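Local coordinates for protein Zn-dependent hydrolase, glyoxylase (Echinicola vietnamensis, PDB 6T5K) that is a zinc-dependent class B beta-lactamase that probably hydrolyses the amide bond of beta-lactam antibiotics to give substituted beta-amino acids, at residues Glu195-Val199 and Glu200-Val204. Residues are numbered along the deposited sequence; the frame is centred on the assembly and turned at random.
Sequences EDANV and EAWPV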
ATOM      1  N   GLU A 195      -7.976  14.218  -8.836  1.00 20.24           N
ATOM      2  CA  GLU A 195      -9.357  14.160  -9.310  1.00 22.21           C
ATOM      3  C   GLU A 195     -10.331  13.680  -8.237  1.00 18.63           C
ATOM      4  O   GLU A 195     -11.491  14.127  -8.204  1.00 19.31           O
ATOM      5  CB  GLU A 195      -9.445  13.275 -10.554  1.00 28.12           C
ATOM      6  CG  GLU A 195      -9.183  14.053 -11.816  1.00 37.35           C
ATOM      7  CD  GLU A 195      -8.931  13.166 -13.001  0.80 44.53           C
ATOM      8  OE1 GLU A 195      -8.005  13.498 -13.779  0.80 46.17           O
ATOM      9  OE2 GLU A 195      -9.653  12.150 -13.148  0.80 47.43           O
ATOM     10  N   ASP A 196      -9.893  12.768  -7.367  1.00 19.01           N
ATOM     11  CA  ASP A 196     -10.748  12.209  -6.331  1.00 16.38           C
ATOM     12  C   ASP A 196     -10.332  12.674  -4.929  1.00 15.92           C
ATOM     13  O   ASP A 196     -10.778  12.120  -3.917  1.00 16.62           O
ATOM     14  CB  ASP A 196     -10.768  10.683  -6.414  1.00 17.08           C
ATOM     15  CG  ASP A 196     -11.426  10.177  -7.689  1.00 18.28           C
ATOM     16  OD1 ASP A 196     -12.456  10.785  -8.087  1.00 19.96           O
ATOM     17  OD2 ASP A 196     -10.926   9.157  -8.255  1.00 19.16           O
ATOM     18  N   ALA A 197      -9.513  13.709  -4.858  1.00 16.02           N
ATOM     19  CA  ALA A 197      -8.876  14.111  -3.615  1.00 15.84           C
ATOM     20  C   ALA A 197      -9.719  15.091  -2.809  1.00 15.50           C
ATOM     21  O   ALA A 197     -10.569  15.812  -3.340  1.00 17.15           O
ATOM     22  CB  ALA A 197      -7.503  14.742  -3.889  1.00 16.28           C
ATOM     23  N   ASN A 198      -9.446  15.112  -1.501  1.00 15.59           N
ATOM     24  CA  ASN A 198      -9.960  16.122  -0.573  1.00 15.71           C
ATOM     25  C   ASN A 198      -8.715  16.818  -0.028  1.00 14.61           C
ATOM     26  O   ASN A 198      -8.079  16.346   0.932  1.00 14.76           O
ATOM     27  CB  ASN A 198     -10.758  15.470   0.531  1.00 16.31           C
ATOM     28  CG  ASN A 198     -11.312  16.469   1.509  1.00 15.68           C
ATOM     29  OD1 ASN A 198     -10.844  17.610   1.607  1.00 15.03           O
ATOM     30  ND2 ASN A 198     -12.332  16.053   2.229  1.00 15.81           N
ATOM     31  N   VAL A 199      -8.335  17.920  -0.684  1.00 15.17           N
ATOM     32  CA  VAL A 199      -7.111  18.613  -0.301  1.00 16.00           C
ATOM     33  C   VAL A 199      -7.265  19.413   0.988  1.00 15.63           C
ATOM     34  O   VAL A 199      -6.256  19.768   1.600  1.00 17.09           O
ATOM     35  CB  VAL A 199      -6.527  19.494  -1.423  1.00 17.22           C
ATOM     36  CG1 VAL A 199      -6.155  18.654  -2.618  1.00 17.03           C
ATOM     37  CG2 VAL A 199      -7.456  20.633  -1.811  1.00 19.07           C
ATOM     38  N   GLU A 200      -8.501  19.692   1.424  1.00 16.12           N
ATOM     39  CA  GLU A 200      -8.680  20.317   2.733  1.00 14.60           C
ATOM     40  C   GLU A 200      -8.388  19.331   3.838  1.00 16.11           C
ATOM     41  O   GLU A 200      -7.694  19.662   4.805  1.00 16.54           O
ATOM     42  CB  GLU A 200     -10.107  20.832   2.867  1.00 16.47           C
ATOM     43  CG  GLU A 200     -10.404  22.025   1.980  1.00 16.17           C
ATOM     44  CD  GLU A 200     -10.533  21.708   0.511  1.00 16.88           C
ATOM     45  OE1 GLU A 200     -11.122  20.664   0.188  1.00 18.35           O
ATOM     46  OE2 GLU A 200     -10.071  22.550  -0.322  1.00 19.67           O
ATOM     47  N   ALA A 201      -8.871  18.096   3.685  1.00 14.67           N
ATOM     48  CA  ALA A 201      -8.671  17.096   4.726  1.00 14.62           C
ATOM     49  C   ALA A 201      -7.244  16.589   4.747  1.00 16.36           C
ATOM     50  O   ALA A 201      -6.764  16.166   5.796  1.00 16.67           O
ATOM     51  CB  ALA A 201      -9.600  15.908   4.504  1.00 15.62           C
ATOM     52  N   TRP A 202      -6.594  16.546   3.584  1.00 14.17           N
ATOM     53  CA  TRP A 202      -5.328  15.832   3.428  1.00 14.45           C
ATOM     54  C   TRP A 202      -4.294  16.180   4.479  1.00 14.55           C
ATOM     55  O   TRP A 202      -3.767  15.256   5.116  1.00 14.42           O
ATOM     56  CB  TRP A 202      -4.801  16.113   2.016  1.00 14.23           C
ATOM     57  CG  TRP A 202      -3.828  15.094   1.477  1.00 13.09           C
ATOM     58  CD1 TRP A 202      -2.844  14.407   2.166  1.00 15.30           C
ATOM     59  CD2 TRP A 202      -3.718  14.671   0.113  1.00 15.33           C
ATOM     60  NE1 TRP A 202      -2.143  13.594   1.306  1.00 15.20           N
ATOM     61  CE2 TRP A 202      -2.676  13.716   0.052  1.00 14.70           C
ATOM     62  CE3 TRP A 202      -4.419  14.981  -1.058  1.00 16.03           C
ATOM     63  CZ2 TRP A 202      -2.312  13.098  -1.135  1.00 16.49           C
ATOM     64  CZ3 TRP A 202      -4.036  14.373  -2.224  1.00 15.34           C
ATOM     65  CH2 TRP A 202      -3.012  13.438  -2.252  1.00 15.76           C
ATOM     66  N   PRO A 203      -3.959  17.452   4.724  1.00 15.20           N
ATOM     67  CA  PRO A 203      -2.915  17.716   5.724  1.00 15.40           C
ATOM     68  C   PRO A 203      -3.361  17.334   7.122  1.00 15.00           C
ATOM     69  O   PRO A 203      -2.516  16.964   7.954  1.00 15.43           O
ATOM     70  CB  PRO A 203      -2.661  19.225   5.610  1.00 16.69           C
ATOM     71  CG  PRO A 203      -3.916  19.804   5.025  1.00 17.36           C
ATOM     72  CD  PRO A 203      -4.443  18.691   4.084  1.00 16.61           C
ATOM     73  N   VAL A 204      -4.653  17.475   7.418  1.00 15.62           N
ATOM     74  CA  VAL A 204      -5.172  17.101   8.729  1.00 15.00           C
ATOM     75  C   VAL A 204      -5.010  15.602   8.943  1.00 15.83           C
ATOM     76  O   VAL A 204      -4.567  15.153  10.003  1.00 17.33           O
ATOM     77  CB  VAL A 204      -6.646  17.533   8.854  1.00 16.94           C
ATOM     78  CG1 VAL A 204      -7.273  17.076  10.178  1.00 17.48           C
ATOM     79  CG2 VAL A 204      -6.770  19.046   8.704  1.00 19.08           C
TER
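Asn198 caps the start of the helix that follows it: its OD1 accepts a hydrogen bond from Ala201 N at 2.9 Å, with an N-H...O angle of 160°. The donor does not lie on a lone pair but sits above the amide carbonyl plane, 62° out of it. CG stands anti to the backbone N (chi1 -180°), which carries the amide forward over the turn, and the face of the amide lies over the Ala201 methyl, CG to CB 3.5 Å. The main chain adds a weak, bent hydrogen bond, Trp202 N to Asn198 O at 3.0 Å. Together the two bonds occupy N-H groups that, in the first turn of a helix, have no earlier turn to donate to.

On the indole, the Ala197 methyl meets the six-membered ring obliquely, CB to Trp202 CZ3 3.9 Å, and Val199 CG1 lies a little farther off, 4.4 Å from Trp202 CE3. Pro203, which has no N-H to give, sets its CD 3.3 Å from Val199 O.

A second shell fixes these groups. Asn198 ND2 donates a hydrogen bond to Glu161 OE1, while Trp202 NE1 donates to Leu183 O. The indole also touches His163, a zinc ligand, so Trp202, rather than the cap itself, borders the metal site. From the loop after strand 177-181 the chain thus enters helix 201-212, whose Trp202 stacks on Phe239 of helix 230-239.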